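Local coordinates for protein short afifavidin (Afifella pfennigii, PDB 6HDT) that forms a strong non-covalent complex with biotin and with 2-iminobiotin, although its role in the bacterium remains obscure, at residues Arg8-Ala13 with Leu33-Gly38; Gly43-Asn48 with Thr87-Phe92. All coordinates share one frame; numbering follows the deposited sequence. Where two conformers were deposited one is given.

Contact 1. Residues Arg8-Ala13 with Leu33-Gly38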
# COMPACT_ATOMS: atom_id res chain seq x y z
N ARG A 8 0.29 -14.26 14.84
CA ARG A 8 -0.95 -14.31 15.63
C ARG A 8 -1.16 -13.02 16.47
O ARG A 8 -2.26 -12.50 16.54
CB ARG A 8 -1.00 -15.57 16.50
CG ARG A 8 -1.71 -15.38 17.84
CD ARG A 8 -2.34 -16.66 18.35
NE ARG A 8 -3.50 -16.95 17.53
CZ ARG A 8 -3.58 -17.93 16.64
NH1 ARG A 8 -2.58 -18.81 16.48
NH2 ARG A 8 -4.69 -18.05 15.90
N GLN A 9 -0.10 -12.50 17.06
CA GLN A 9 -0.17 -11.23 17.79
C GLN A 9 -0.56 -10.08 16.86
O GLN A 9 -1.33 -9.22 17.23
CB GLN A 9 1.16 -10.94 18.48
CG GLN A 9 1.43 -11.80 19.71
CD GLN A 9 2.87 -11.64 20.19
OE1 GLN A 9 3.79 -11.36 19.41
NE2 GLN A 9 3.08 -11.84 21.49
N SER A 10 -0.02 -10.07 15.64
CA SER A 10 -0.39 -9.04 14.69
C SER A 10 -1.90 -9.09 14.27
O SER A 10 -2.58 -8.05 14.12
CB SER A 10 0.56 -9.11 13.48
OG SER A 10 0.22 -8.13 12.57
N ALA A 11 -2.42 -10.31 14.09
CA ALA A 11 -3.80 -10.52 13.74
C ALA A 11 -4.70 -10.10 14.89
O ALA A 11 -5.72 -9.48 14.66
CB ALA A 11 -4.07 -11.97 13.41
N GLU A 12 -4.31 -10.43 16.11
CA GLU A 12 -5.16 -10.09 17.26
C GLU A 12 -5.18 -8.58 17.50
O GLU A 12 -6.23 -8.02 17.81
CB GLU A 12 -4.73 -10.85 18.52
CG GLU A 12 -5.06 -12.34 18.46
CD GLU A 12 -4.51 -13.11 19.65
OE1 GLU A 12 -4.21 -12.45 20.67
OE2 GLU A 12 -4.37 -14.35 19.56
N ALA A 13 -4.04 -7.92 17.28
CA ALA A 13 -3.99 -6.48 17.40
C ALA A 13 -4.90 -5.87 16.33
O ALA A 13 -5.49 -4.84 16.54
CB ALA A 13 -2.56 -5.97 17.27
N LEU A 33 -6.79 -12.03 3.95
CA LEU A 33 -5.62 -11.42 4.56
C LEU A 33 -4.89 -12.43 5.41
O LEU A 33 -5.49 -13.14 6.23
CB LEU A 33 -6.00 -10.21 5.43
CG LEU A 33 -6.65 -9.03 4.72
CD1 LEU A 33 -7.00 -7.96 5.72
CD2 LEU A 33 -5.74 -8.49 3.63
N VAL A 34 -3.59 -12.44 5.24
CA VAL A 34 -2.70 -13.29 6.03
C VAL A 34 -1.67 -12.41 6.70
O VAL A 34 -0.88 -11.72 6.03
CB VAL A 34 -2.01 -14.37 5.17
CG1 VAL A 34 -1.34 -15.40 6.06
CG2 VAL A 34 -3.00 -15.07 4.26
N PHE A 35 -1.71 -12.36 8.02
CA PHE A 35 -0.69 -11.66 8.80
C PHE A 35 0.57 -12.52 8.96
O PHE A 35 0.51 -13.73 9.23
CB PHE A 35 -1.26 -11.24 10.14
CG PHE A 35 -2.35 -10.25 10.00
CD1 PHE A 35 -2.05 -8.91 9.79
CD2 PHE A 35 -3.66 -10.65 9.95
CE1 PHE A 35 -3.04 -7.98 9.60
CE2 PHE A 35 -4.67 -9.72 9.76
CZ PHE A 35 -4.36 -8.39 9.59
N GLY A 36 1.72 -11.88 8.78
CA GLY A 36 3.01 -12.54 8.94
C GLY A 36 3.98 -11.77 9.83
O GLY A 36 3.59 -10.94 10.62
N ALA A 37 5.27 -12.09 9.68
CA ALA A 37 6.32 -11.49 10.47
C ALA A 37 6.67 -10.12 9.90
O ALA A 37 6.30 -9.80 8.77
CB ALA A 37 7.54 -12.37 10.46
N GLY A 38 7.37 -9.30 10.67
CA GLY A 38 7.73 -7.98 10.24
C GLY A 38 6.54 -7.12 9.90
O GLY A 38 6.60 -6.35 8.95
O HOH W 1 1.63 -8.84 10.49
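Ala11 lies over one face of the Phe35 ring, its CA 4.2 Å from the ring centroid and 25° off the normal, so that the backbone of the helix itself, with one of its C-H groups, makes a CH-pi contact. The methyl drops beside the same ring, Ala11 CB reaching Phe35 CD2 at 3.7 Å. On the other ortho carbon, Ser10 OG stands 3.7 Å from Phe35 CD1. The CA-CB bond of Phe35 points toward the helix from the end of its strand, and CG, set beside the backbone N (chi1 -64°), then lays the ring against Ala11.

The hydroxyl of Ser10 does not bond directly across the contact. It donates to a water at 2.6 Å from OG, and that water donates in turn to Gly36 O at 2.9 Å. The water itself lies at the edge of the Phe35 ring, in its plane. One bridging water thus links the helix to the backbone just past the strand. On the far side of the helix, Arg8 NE and Glu12 OE2 form a salt bridge one turn apart, 3.4 Å long, while Arg8 NH2 bonds to Pro17 O.

Helix 7-14 lies across the end of the barrel opposite biotin, with Phe35 reaching it from the interior; Phe14 also meets the Phe35 ring, Thr65 of strand 58-66 touches both Ser10 and Phe35, and Val41 of the adjoining strand 40-46 touches Phe35.

Contact 2. Residues Gly43-Asn48 with Thr87-Phe92. With BTN (biotin), chain E.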
# COMPACT_ATOMS: atom_id res chain seq x y z
N GLY A 43 -1.91 -11.82 0.96
CA GLY A 43 -3.19 -12.41 0.66
C GLY A 43 -3.45 -12.34 -0.83
O GLY A 43 -2.51 -12.35 -1.63
N PHE A 44 -4.73 -12.25 -1.15
CA PHE A 44 -5.25 -12.12 -2.51
C PHE A 44 -6.57 -11.36 -2.50
O PHE A 44 -7.27 -11.27 -1.46
CB PHE A 44 -5.42 -13.48 -3.20
CG PHE A 44 -6.58 -14.29 -2.68
CD1 PHE A 44 -7.87 -14.13 -3.20
CD2 PHE A 44 -6.38 -15.22 -1.68
CE1 PHE A 44 -8.93 -14.88 -2.70
CE2 PHE A 44 -7.42 -15.99 -1.21
CZ PHE A 44 -8.70 -15.82 -1.71
N TYR A 45 -6.89 -10.79 -3.66
CA TYR A 45 -8.04 -9.93 -3.85
C TYR A 45 -8.82 -10.34 -5.06
O TYR A 45 -8.25 -10.54 -6.13
CB TYR A 45 -7.59 -8.49 -4.00
CG TYR A 45 -8.66 -7.47 -3.71
CD1 TYR A 45 -9.56 -7.06 -4.69
CD2 TYR A 45 -8.77 -6.89 -2.44
CE1 TYR A 45 -10.55 -6.11 -4.41
CE2 TYR A 45 -9.74 -5.95 -2.16
CZ TYR A 45 -10.63 -5.55 -3.15
OH TYR A 45 -11.62 -4.64 -2.91
N VAL A 46 -10.13 -10.43 -4.89
CA VAL A 46 -11.00 -10.75 -6.02
C VAL A 46 -11.95 -9.61 -6.25
O VAL A 46 -12.84 -9.34 -5.43
CB VAL A 46 -11.75 -12.08 -5.87
CG1 VAL A 46 -12.65 -12.32 -7.09
CG2 VAL A 46 -10.76 -13.22 -5.72
N ASN A 47 -11.74 -8.93 -7.36
CA ASN A 47 -12.55 -7.78 -7.73
C ASN A 47 -13.88 -8.23 -8.35
O ASN A 47 -13.89 -9.02 -9.30
CB ASN A 47 -11.77 -6.85 -8.66
CG ASN A 47 -12.64 -5.79 -9.29
OD1 ASN A 47 -13.46 -5.19 -8.61
ND2 ASN A 47 -12.44 -5.54 -10.59
N ASN A 48 -14.98 -7.76 -7.77
CA ASN A 48 -16.27 -8.08 -8.32
C ASN A 48 -17.07 -6.75 -8.60
O ASN A 48 -18.24 -6.79 -8.98
CB ASN A 48 -16.95 -9.17 -7.42
CG ASN A 48 -16.06 -10.47 -7.25
OD1 ASN A 48 -15.53 -11.02 -8.22
ND2 ASN A 48 -15.93 -10.95 -6.00
N THR A 87 -3.82 -0.60 -7.36
CA THR A 87 -4.60 0.04 -6.25
C THR A 87 -3.91 -0.15 -4.91
O THR A 87 -3.32 -1.19 -4.64
CB THR A 87 -6.02 -0.58 -6.17
OG1 THR A 87 -6.67 -0.52 -7.44
CG2 THR A 87 -6.91 0.07 -5.13
N SER A 88 -4.00 0.86 -4.04
CA SER A 88 -3.66 0.68 -2.63
C SER A 88 -4.84 1.09 -1.78
O SER A 88 -5.46 2.08 -2.03
CB SER A 88 -2.43 1.47 -2.21
OG SER A 88 -1.30 1.21 -3.10
N TRP A 89 -5.06 0.33 -0.70
CA TRP A 89 -6.08 0.66 0.25
C TRP A 89 -5.39 0.99 1.55
O TRP A 89 -4.37 0.40 1.87
CB TRP A 89 -6.96 -0.56 0.52
CG TRP A 89 -7.90 -0.99 -0.54
CD1 TRP A 89 -9.25 -0.80 -0.56
CD2 TRP A 89 -7.58 -1.76 -1.69
NE1 TRP A 89 -9.79 -1.38 -1.67
CE2 TRP A 89 -8.79 -1.98 -2.39
CE3 TRP A 89 -6.40 -2.29 -2.21
CZ2 TRP A 89 -8.85 -2.71 -3.56
CZ3 TRP A 89 -6.46 -3.01 -3.41
CH2 TRP A 89 -7.66 -3.21 -4.06
N THR A 90 -5.99 1.87 2.35
CA THR A 90 -5.45 2.16 3.68
C THR A 90 -6.61 2.42 4.61
O THR A 90 -7.57 3.04 4.23
CB THR A 90 -4.50 3.38 3.67
OG1 THR A 90 -3.69 3.37 2.48
CG2 THR A 90 -3.60 3.39 4.93
N GLY A 91 -6.52 1.90 5.83
CA GLY A 91 -7.69 2.01 6.70
C GLY A 91 -7.46 1.42 8.06
O GLY A 91 -6.35 1.17 8.47
N PHE A 92 -8.59 1.25 8.75
CA PHE A 92 -8.61 0.84 10.14
C PHE A 92 -9.77 -0.11 10.43
O PHE A 92 -10.87 -0.00 9.84
CB PHE A 92 -8.70 2.05 11.05
CG PHE A 92 -9.92 2.90 10.86
CD1 PHE A 92 -9.91 3.95 9.94
CD2 PHE A 92 -11.07 2.69 11.62
CE1 PHE A 92 -11.03 4.73 9.77
CE2 PHE A 92 -12.20 3.49 11.46
CZ PHE A 92 -12.18 4.51 10.53
C11 BTN E . -8.88 -1.96 -13.08
O11 BTN E . -7.99 -1.18 -13.46
O12 BTN E . -10.08 -1.83 -13.44
C10 BTN E . -8.47 -3.09 -12.15
C9 BTN E . -9.56 -3.46 -11.15
C8 BTN E . -9.78 -2.37 -10.09
C7 BTN E . -10.93 -2.67 -9.13
C2 BTN E . -11.05 -1.53 -8.12
S1 BTN E . -9.81 -1.52 -6.84
C6 BTN E . -10.74 -0.38 -5.86
C5 BTN E . -12.19 -0.79 -6.04
N1 BTN E . -12.61 -1.76 -5.07
C3 BTN E . -12.92 -2.97 -5.54
O3 BTN E . -13.33 -3.91 -4.85
N2 BTN E . -12.72 -2.94 -6.89
C4 BTN E . -12.36 -1.61 -7.33
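Tyr45 and Trp89 meet inside the eight-stranded antiparallel avidin barrel, reaching from strands 40-46 and 82-96 to form part of the biotin pocket. Their side chains come from opposite directions, and the indole six-membered ring lies obliquely to the phenol, planes at 32° and centroids 4.5 Å apart. Trp89 CH2 sits over the centre of the Tyr45 ring, while Tyr45 CZ comes within 3.4 Å of Trp89 CZ2. The opposite indole face carries the methyl of Thr87, and Trp89 NE1 bonds to Asp123 OD2, an atom also hydrogen-bonded to biotin, so one carboxylate ties indole to ligand.

Tyr45 swings CG anti to the backbone N (chi1 -159°), sending its hydroxyl to the ligand: OH donates to biotin O3 at 2.7 Å, with O3 near the phenol plane at the ring edge. Asn25 ND2 and Ser29 OG bond to biotin as well. A phenylalanine here would keep the ring over Trp89 but take away the donor to biotin O3, and is likely to weaken the grip on the ureido group. Trp89 CZ2 lies 3.6 Å from the biotin sulfur, S1. Biotin N2 donates to Asn47 OD1 over 2.9 Å, at an N-H...O angle of 165°.

Overall arrangement
Contacts 1 and 2 follow one another along the chain and use neighbouring strands of the barrel: strand 30-35, which ends in contact 1, is the antiparallel neighbour of strand 40-46, which enters contact 2. Their centres are 16 Å apart and their nearest atoms about 4 Å, without touching. Contact 2 lies about 2 Å from the centre of the chain, in the barrel interior, and supplies four of the fifteen residues of the biotin pocket (Tyr45, Asn47, Thr87, Trp89); contact 1 lies about 14 Å from that centre, at the barrel end farther from biotin. The second subunit lies within reach of contact 2, packing on Ser88, Thr90 and Phe92, but does not touch contact 1.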